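Local coordinates for protein putative ring-cleaving dioxygenase mhqO (PDB 3OAJ) that is a putative iron-dependent ring-cleaving dioxygenase that may contribute to the breakdown and detoxification of aromatic compounds, at residues 9-14 against 218-223; 60-65 against 152-157. All blocks are in the same frame, centred on the assembly; numbering follows the deposited sequence.

Interaction 1: 9-14 against 218-223; sequences IHHITA and HIAWRA. With ZN (zinc ion), chain C; SO4 (sulfate ion), chain D.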
ATOM      1  N   ILE A   9      -3.434   7.883  -2.280  1.00 10.32           N
ATOM      2  CA  ILE A   9      -2.545   7.005  -1.536  1.00  9.73           C
ATOM      3  C   ILE A   9      -1.084   7.177  -2.015  1.00  8.54           C
ATOM      4  O   ILE A   9      -0.807   7.259  -3.233  1.00  9.19           O
ATOM      5  CB  ILE A   9      -2.978   5.542  -1.717  1.00  9.58           C
ATOM      6  CG1 ILE A   9      -4.392   5.305  -1.146  1.00  9.65           C
ATOM      7  CG2 ILE A   9      -1.941   4.569  -1.115  1.00  9.83           C
ATOM      8  CD1 ILE A   9      -5.035   3.986  -1.613  1.00  9.49           C
ATOM      9  N   HIS A  10      -0.174   7.258  -1.041  1.00  9.31           N
ATOM     10  CA  HIS A  10       1.260   7.208  -1.268  1.00 10.18           C
ATOM     11  C   HIS A  10       1.711   5.747  -1.243  1.00 10.04           C
ATOM     12  O   HIS A  10       2.259   5.250  -2.212  1.00 10.80           O
ATOM     13  CB  HIS A  10       2.000   8.061  -0.208  1.00 10.53           C
ATOM     14  CG  HIS A  10       3.471   8.183  -0.433  1.00 10.57           C
ATOM     15  ND1 HIS A  10       4.357   7.165  -0.138  1.00 10.86           N
ATOM     16  CD2 HIS A  10       4.222   9.212  -0.896  1.00 10.53           C
ATOM     17  CE1 HIS A  10       5.584   7.554  -0.438  1.00 11.04           C
ATOM     18  NE2 HIS A  10       5.535   8.800  -0.870  1.00 10.45           N
ATOM     19  N   HIS A  11       1.483   5.072  -0.120  1.00  9.90           N
ATOM     20  CA  HIS A  11       1.799   3.646  -0.009  1.00  9.88           C
ATOM     21  C   HIS A  11       0.894   3.034   1.048  1.00  9.59           C
ATOM     22  O   HIS A  11       0.218   3.749   1.785  1.00  9.35           O
ATOM     23  CB  HIS A  11       3.278   3.406   0.363  1.00 10.39           C
ATOM     24  CG  HIS A  11       3.678   3.946   1.702  1.00  9.53           C
ATOM     25  ND1 HIS A  11       4.134   5.238   1.877  1.00  9.23           N
ATOM     26  CD2 HIS A  11       3.733   3.357   2.922  1.00  9.93           C
ATOM     27  CE1 HIS A  11       4.455   5.419   3.148  1.00  9.86           C
ATOM     28  NE2 HIS A  11       4.214   4.298   3.807  1.00 10.14           N
ATOM     29  N   ILE A  12       0.861   1.706   1.076  1.00  9.44           N
ATOM     30  CA  ILE A  12       0.206   0.948   2.116  1.00  9.34           C
ATOM     31  C   ILE A  12       1.240  -0.023   2.668  1.00  9.22           C
ATOM     32  O   ILE A  12       2.058  -0.579   1.945  1.00 10.65           O
ATOM     33  CB  ILE A  12      -1.010   0.179   1.507  1.00 10.30           C
ATOM     34  CG1 ILE A  12      -2.132   1.163   1.160  1.00 10.65           C
ATOM     35  CG2 ILE A  12      -1.529  -0.905   2.439  1.00 10.62           C
ATOM     36  CD1 ILE A  12      -3.187   0.610   0.209  1.00 11.05           C
ATOM     37  N   THR A  13       1.170  -0.257   3.974  1.00  9.58           N
ATOM     38  CA  THR A  13       2.159  -1.071   4.657  1.00 10.21           C
ATOM     39  C   THR A  13       1.472  -2.184   5.433  1.00 10.74           C
ATOM     40  O   THR A  13       0.509  -1.950   6.170  1.00 11.54           O
ATOM     41  CB  THR A  13       3.035  -0.207   5.579  1.00  9.99           C
ATOM     42  OG1 THR A  13       3.770   0.698   4.759  1.00 11.64           O
ATOM     43  CG2 THR A  13       3.990  -1.062   6.467  1.00 12.07           C
ATOM     44  N   ALA A  14       1.983  -3.394   5.226  1.00 11.97           N
ATOM     45  CA  ALA A  14       1.409  -4.587   5.836  1.00 12.87           C
ATOM     46  C   ALA A  14       2.449  -5.474   6.501  1.00 13.42           C
ATOM     47  O   ALA A  14       3.601  -5.512   6.089  1.00 12.58           O
ATOM     48  CB  ALA A  14       0.663  -5.391   4.784  1.00 13.59           C
ATOM     49  N   HIS A 218      -0.986   0.189   8.141  1.00 10.81           N
ATOM     50  CA  HIS A 218      -1.426   1.568   7.956  1.00 10.90           C
ATOM     51  C   HIS A 218      -1.517   1.953   6.493  1.00 10.20           C
ATOM     52  O   HIS A 218      -1.009   1.236   5.608  1.00 10.53           O
ATOM     53  CB  HIS A 218      -0.518   2.538   8.723  1.00 12.10           C
ATOM     54  CG  HIS A 218       0.905   2.568   8.244  1.00 12.21           C
ATOM     55  ND1 HIS A 218       1.888   1.782   8.811  1.00 12.85           N
ATOM     56  CD2 HIS A 218       1.524   3.320   7.303  1.00 12.94           C
ATOM     57  CE1 HIS A 218       3.049   2.048   8.239  1.00 13.19           C
ATOM     58  NE2 HIS A 218       2.855   2.965   7.308  1.00 12.62           N
ATOM     59  N   ILE A 219      -2.185   3.081   6.245  1.00  9.14           N
ATOM     60  CA  ILE A 219      -2.292   3.631   4.913  1.00  9.34           C
ATOM     61  C   ILE A 219      -1.719   5.043   4.884  1.00  9.91           C
ATOM     62  O   ILE A 219      -2.058   5.869   5.731  1.00 10.40           O
ATOM     63  CB  ILE A 219      -3.770   3.559   4.400  1.00  9.53           C
ATOM     64  CG1 ILE A 219      -3.891   4.137   2.979  1.00  9.61           C
ATOM     65  CG2 ILE A 219      -4.759   4.229   5.375  1.00 10.49           C
ATOM     66  CD1 ILE A 219      -5.131   3.651   2.211  1.00 11.44           C
ATOM     67  N   ALA A 220      -0.856   5.307   3.899  1.00  9.38           N
ATOM     68  CA  ALA A 220      -0.232   6.619   3.769  1.00  9.20           C
ATOM     69  C   ALA A 220      -0.819   7.389   2.591  1.00 10.02           C
ATOM     70  O   ALA A 220      -1.008   6.850   1.486  1.00 11.30           O
ATOM     71  CB  ALA A 220       1.269   6.478   3.598  1.00  9.92           C
ATOM     72  N   TRP A 221      -1.113   8.653   2.866  1.00 10.19           N
ATOM     73  CA  TRP A 221      -1.601   9.606   1.880  1.00  9.92           C
ATOM     74  C   TRP A 221      -0.480  10.539   1.453  1.00 10.50           C
ATOM     75  O   TRP A 221       0.423  10.828   2.223  1.00 11.31           O
ATOM     76  CB  TRP A 221      -2.753  10.404   2.502  1.00 10.56           C
ATOM     77  CG  TRP A 221      -3.795   9.485   3.074  1.00  9.99           C
ATOM     78  CD1 TRP A 221      -3.900   9.080   4.368  1.00 10.15           C
ATOM     79  CD2 TRP A 221      -4.851   8.823   2.361  1.00 10.06           C
ATOM     80  NE1 TRP A 221      -4.942   8.208   4.508  1.00 10.37           N
ATOM     81  CE2 TRP A 221      -5.553   8.045   3.295  1.00 10.43           C
ATOM     82  CE3 TRP A 221      -5.275   8.827   1.024  1.00 11.00           C
ATOM     83  CZ2 TRP A 221      -6.651   7.264   2.946  1.00 10.25           C
ATOM     84  CZ3 TRP A 221      -6.372   8.046   0.676  1.00 11.39           C
ATOM     85  CH2 TRP A 221      -7.060   7.302   1.644  1.00 11.01           C
ATOM     86  N   ARG A 222      -0.545  10.992   0.214  1.00 10.53           N
ATOM     87  CA  ARG A 222       0.498  11.838  -0.379  1.00 10.55           C
ATOM     88  C   ARG A 222       0.478  13.285   0.073  1.00 11.45           C
ATOM     89  O   ARG A 222      -0.577  13.896   0.219  1.00 12.37           O
ATOM     90  CB  ARG A 222       0.375  11.817  -1.904  1.00 10.58           C
ATOM     91  CG  ARG A 222       0.679  10.449  -2.496  1.00 11.69           C
ATOM     92  CD  ARG A 222       0.272  10.331  -3.938  1.00 12.20           C
ATOM     93  NE  ARG A 222       1.024  11.245  -4.776  1.00 12.75           N
ATOM     94  CZ  ARG A 222       0.790  11.438  -6.063  1.00 13.65           C
ATOM     95  NH1 ARG A 222      -0.173  10.764  -6.680  1.00 14.34           N
ATOM     96  NH2 ARG A 222       1.535  12.297  -6.732  1.00 14.88           N
ATOM     97  N   ALA A 223       1.675  13.829   0.275  1.00 11.69           N
ATOM     98  CA  ALA A 223       1.885  15.272   0.328  1.00 11.88           C
ATOM     99  C   ALA A 223       2.860  15.592  -0.791  1.00 12.57           C
ATOM    100  O   ALA A 223       3.736  14.779  -1.086  1.00 12.12           O
ATOM    101  CB  ALA A 223       2.437  15.714   1.698  1.00 12.33           C
TER
HETATM  102 ZN    ZN C 500       4.118   4.261   5.903  0.70 17.63          ZN
HETATM  103  S   SO4 D 501       6.280   3.361   6.738  1.00 19.95           S
HETATM  104  O1  SO4 D 501       5.890   3.401   8.146  1.00 22.00           O
HETATM  105  O2  SO4 D 501       7.648   2.920   6.546  1.00 21.99           O
HETATM  106  O3  SO4 D 501       5.382   2.514   5.953  1.00 21.07           O
HETATM  107  O4  SO4 D 501       6.226   4.740   6.244  1.00 20.83           O
HETATM  108  O   HOH W   1      -1.981   8.749  -5.399  1.00 12.04           O

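Interaction 2: 60-65 against 152-157; sequences TIITFF and KGFGGA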
ATOM      1  N   THR A  60       1.683   3.653  -6.109  1.00  8.99           N
ATOM      2  CA  THR A  60       1.920   2.285  -6.593  1.00  9.87           C
ATOM      3  C   THR A  60       2.610   1.394  -5.568  1.00 10.53           C
ATOM      4  O   THR A  60       2.804   0.209  -5.822  1.00 11.46           O
ATOM      5  CB  THR A  60       2.806   2.252  -7.862  1.00  9.76           C
ATOM      6  OG1 THR A  60       4.186   2.428  -7.506  1.00  9.68           O
ATOM      7  CG2 THR A  60       2.398   3.300  -8.940  1.00 10.61           C
ATOM      8  N   ILE A  61       2.959   1.967  -4.412  1.00  9.93           N
ATOM      9  CA  ILE A  61       3.911   1.377  -3.471  1.00 10.18           C
ATOM     10  C   ILE A  61       3.237   0.553  -2.379  1.00 10.03           C
ATOM     11  O   ILE A  61       2.526   1.087  -1.536  1.00 10.94           O
ATOM     12  CB  ILE A  61       4.754   2.474  -2.779  1.00 10.40           C
ATOM     13  CG1 ILE A  61       5.424   3.403  -3.807  1.00 11.29           C
ATOM     14  CG2 ILE A  61       5.783   1.854  -1.813  1.00 10.96           C
ATOM     15  CD1 ILE A  61       5.860   4.739  -3.204  1.00 13.05           C
ATOM     16  N   ILE A  62       3.454  -0.752  -2.430  1.00  9.99           N
ATOM     17  CA  ILE A  62       3.015  -1.654  -1.366  1.00  9.54           C
ATOM     18  C   ILE A  62       4.257  -2.092  -0.612  1.00 10.60           C
ATOM     19  O   ILE A  62       5.258  -2.494  -1.202  1.00 10.83           O
ATOM     20  CB  ILE A  62       2.153  -2.844  -1.936  1.00  9.58           C
ATOM     21  CG1 ILE A  62       1.570  -3.703  -0.794  1.00 10.73           C
ATOM     22  CG2 ILE A  62       2.933  -3.673  -2.969  1.00 11.60           C
ATOM     23  CD1 ILE A  62       0.489  -3.017   0.046  1.00 10.28           C
ATOM     24  N   THR A  63       4.189  -1.999   0.710  1.00 10.17           N
ATOM     25  CA  THR A  63       5.357  -2.238   1.549  1.00 10.24           C
ATOM     26  C   THR A  63       5.065  -3.279   2.619  1.00 10.38           C
ATOM     27  O   THR A  63       3.927  -3.411   3.079  1.00 11.24           O
ATOM     28  CB  THR A  63       5.918  -0.926   2.205  1.00 10.51           C
ATOM     29  OG1 THR A  63       5.629  -0.910   3.606  1.00 12.10           O
ATOM     30  CG2 THR A  63       5.376   0.330   1.564  1.00 12.39           C
ATOM     31  N   PHE A  64       6.111  -4.013   3.009  1.00 10.01           N
ATOM     32  CA  PHE A  64       5.927  -5.179   3.879  1.00 10.25           C
ATOM     33  C   PHE A  64       6.982  -5.287   4.950  1.00 10.93           C
ATOM     34  O   PHE A  64       8.167  -5.033   4.701  1.00 11.07           O
ATOM     35  CB  PHE A  64       5.993  -6.459   3.035  1.00 10.36           C
ATOM     36  CG  PHE A  64       4.935  -6.540   1.995  1.00 10.64           C
ATOM     37  CD1 PHE A  64       3.610  -6.836   2.343  1.00 10.14           C
ATOM     38  CD2 PHE A  64       5.254  -6.262   0.656  1.00 10.90           C
ATOM     39  CE1 PHE A  64       2.621  -6.889   1.357  1.00 11.38           C
ATOM     40  CE2 PHE A  64       4.285  -6.318  -0.334  1.00 12.16           C
ATOM     41  CZ  PHE A  64       2.958  -6.630   0.023  1.00 10.64           C
ATOM     42  N   PHE A  65       6.534  -5.678   6.137  1.00 11.99           N
ATOM     43  CA  PHE A  65       7.417  -6.198   7.177  1.00 13.76           C
ATOM     44  C   PHE A  65       7.250  -7.728   7.190  1.00 14.77           C
ATOM     45  O   PHE A  65       6.298  -8.237   7.790  1.00 14.83           O
ATOM     46  CB  PHE A  65       7.060  -5.586   8.535  1.00 14.66           C
ATOM     47  CG  PHE A  65       7.188  -4.090   8.580  1.00 14.53           C
ATOM     48  CD1 PHE A  65       8.398  -3.462   8.290  1.00 15.40           C
ATOM     49  CD2 PHE A  65       6.097  -3.303   8.941  1.00 14.84           C
ATOM     50  CE1 PHE A  65       8.505  -2.055   8.330  1.00 14.62           C
ATOM     51  CE2 PHE A  65       6.201  -1.920   9.001  1.00 14.90           C
ATOM     52  CZ  PHE A  65       7.394  -1.296   8.696  1.00 15.06           C
ATOM     53  N   LYS A 152      -0.958  -0.970 -12.742  1.00 10.01           N
ATOM     54  CA  LYS A 152      -0.502   0.421 -12.854  1.00 10.12           C
ATOM     55  C   LYS A 152      -0.258   1.101 -11.501  1.00 10.39           C
ATOM     56  O   LYS A 152       0.383   2.145 -11.414  1.00 11.89           O
ATOM     57  CB  LYS A 152      -1.512   1.220 -13.674  1.00 10.75           C
ATOM     58  CG  LYS A 152      -1.735   0.598 -15.054  1.00 12.63           C
ATOM     59  CD  LYS A 152      -2.438   1.533 -16.029  1.00 11.77           C
ATOM     60  CE  LYS A 152      -3.918   1.678 -15.699  1.00 12.26           C
ATOM     61  NZ  LYS A 152      -4.582   2.639 -16.631  1.00 11.49           N
ATOM     62  N   GLY A 153      -0.771   0.502 -10.442  1.00 10.30           N
ATOM     63  CA  GLY A 153      -0.633   1.054  -9.088  1.00 10.66           C
ATOM     64  C   GLY A 153      -1.872   0.655  -8.313  1.00  9.79           C
ATOM     65  O   GLY A 153      -2.598  -0.252  -8.730  1.00  9.39           O
ATOM     66  N   PHE A 154      -2.123   1.313  -7.179  1.00  9.92           N
ATOM     67  CA  PHE A 154      -3.379   1.100  -6.472  1.00 10.00           C
ATOM     68  C   PHE A 154      -4.513   1.749  -7.229  1.00 10.13           C
ATOM     69  O   PHE A 154      -4.363   2.854  -7.738  1.00  9.99           O
ATOM     70  CB  PHE A 154      -3.358   1.718  -5.069  1.00 10.08           C
ATOM     71  CG  PHE A 154      -2.299   1.159  -4.175  1.00  9.77           C
ATOM     72  CD1 PHE A 154      -2.228  -0.208  -3.935  1.00  9.66           C
ATOM     73  CD2 PHE A 154      -1.352   2.001  -3.598  1.00 10.44           C
ATOM     74  CE1 PHE A 154      -1.241  -0.721  -3.107  1.00  8.83           C
ATOM     75  CE2 PHE A 154      -0.357   1.498  -2.778  1.00  9.83           C
ATOM     76  CZ  PHE A 154      -0.304   0.134  -2.522  1.00  9.67           C
ATOM     77  N   GLY A 155      -5.642   1.058  -7.297  1.00 10.34           N
ATOM     78  CA  GLY A 155      -6.895   1.703  -7.653  1.00 10.63           C
ATOM     79  C   GLY A 155      -7.450   2.492  -6.482  1.00 10.45           C
ATOM     80  O   GLY A 155      -8.253   3.413  -6.661  1.00 10.64           O
ATOM     81  N   GLY A 156      -7.026   2.119  -5.276  1.00 10.70           N
ATOM     82  CA  GLY A 156      -7.541   2.697  -4.040  1.00  9.52           C
ATOM     83  C   GLY A 156      -7.532   1.633  -2.963  1.00  9.30           C
ATOM     84  O   GLY A 156      -6.682   0.739  -2.989  1.00  9.46           O
ATOM     85  N   ALA A 157      -8.485   1.719  -2.049  1.00  9.27           N
ATOM     86  CA  ALA A 157      -8.573   0.822  -0.905  1.00  9.38           C
ATOM     87  C   ALA A 157      -9.965   0.875  -0.320  1.00  9.67           C
ATOM     88  O   ALA A 157     -10.715   1.844  -0.548  1.00  9.70           O
ATOM     89  CB  ALA A 157      -7.527   1.197   0.172  1.00 10.57           C
TER

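Interaction 1: 9-14 against 218-223
H11 and H218 share the same first torsion, CG lying between the backbone N and the carbonyl carbon (chi1 63° and 64°), and this lifts both imidazoles from the same face of the sheet until their NE2 atoms converge on the zinc ion. H11 NE2 binds the metal at 2.1 Å and H218 NE2 at 2.3 Å. The rings meet rim to rim, neither over the face of the other, with their planes at 80°. Each is backed by a small side chain from the partner strand. A220 CB sits over one face of the H11 ring, 3.4 Å from H11 CE1, and T13 CB covers a face of the H218 ring in a second CH-pi contact. The far edge of H11 is fixed as well: its ND1 donates, in its own ring plane, a straight bond to H10 ND1 at 2.8 Å, tilted from the H10 plane. The two strands run antiparallel. A220 N donates to H11 O at 2.8 Å, and T13 and H218 exchange backbone bonds. H10 and H11 both face A220 in a classic beta bulge, where H10 N reaches A220 O at 2.7 Å. On the face opposite the metal, I12 and I219 lie side by side, and I9 CG1 touches both I219 and W221. The aliphatic part of R222 crosses H10; its guanidinium pairs with D270 and meets a water held by the I9 carbonyl. E266 completes the protein ligands. Sulfate, probably from the crystallisation liquor, adds O3 and O4 to the metal, with O3 accepting a bond from T13 OG1 at 2.7 Å. The ligand set is consistent with the facial triad of two histidines and one carboxylate in extradiol dioxygenases, zinc standing where iron(II) is expected and sulfate filling positions that substrate or oxygen could use.

Interaction 2: 60-65 against 152-157
Two beta sheets of the vicinal-oxygen-chelate fold meet here, segment 60-65, on strand 61-66 of one sheet, packing against segment 152-157, on strand 153-160 of the other. Most of the contact is made by F154, whose CG is turned anti to its own carbonyl carbon (chi1 -60°). This sends the ring across to the opposing backbone. Its rim meets the carbonyl of I61 near the ring plane: F154 CZ stands 3.1 Å from I61 O, and F154 CE2 is almost as close. Such an edge-on approach would set the weakly positive ring hydrogens against the carbonyl oxygen. The same tip reaches the neighbouring side chain, with F154 CZ 3.9 Å from I62 CB, and the two side chains cross at about a right angle. Beside this, T60 meets segment 152-157 through its methyl, T60 CG2 lying 3.4 Å from K152 O and 3.8 Å from G153 CA. G153 adopts backbone angles that suit glycine, and its bare CA lets the threonine methyl lie close. The hydroxyl of T60 is engaged elsewhere, by K57 O and N53 N. The backbone N of I61 is buried with no partner in the model. Farther out, K152 NZ is held by the carbonyls of R132, E134 and G135. Around the junction, F154 also packs on I9 of strand 9-16 and on T83 and Y85 of strand 79-87, while I62 touches F51 of strand 47-52, L32 and the same Y85, so the contact lies between strands of both sheets in the interior of the chain.

Both contacts are buried near the middle of the chain, their centres about 8 Å apart, and they differ in kind. Interaction 1 joins neighbouring strands within one sheet by backbone hydrogen bonding and places metal ligands on a face of it; interaction 2 packs that sheet against the other, chiefly through apolar and carbonyl-edge contacts. They share a sheet, since strands 9-16 and 61-66 are adjacent and parallel. T13 OG1 lies 2.7 Å from T63 OG1, a probable hydrogen bond that links segment 60-65 to the sulfate-binding threonine. Polar metal chemistry thus occupies one face of strand 9-16, and hydrophobic packing the other.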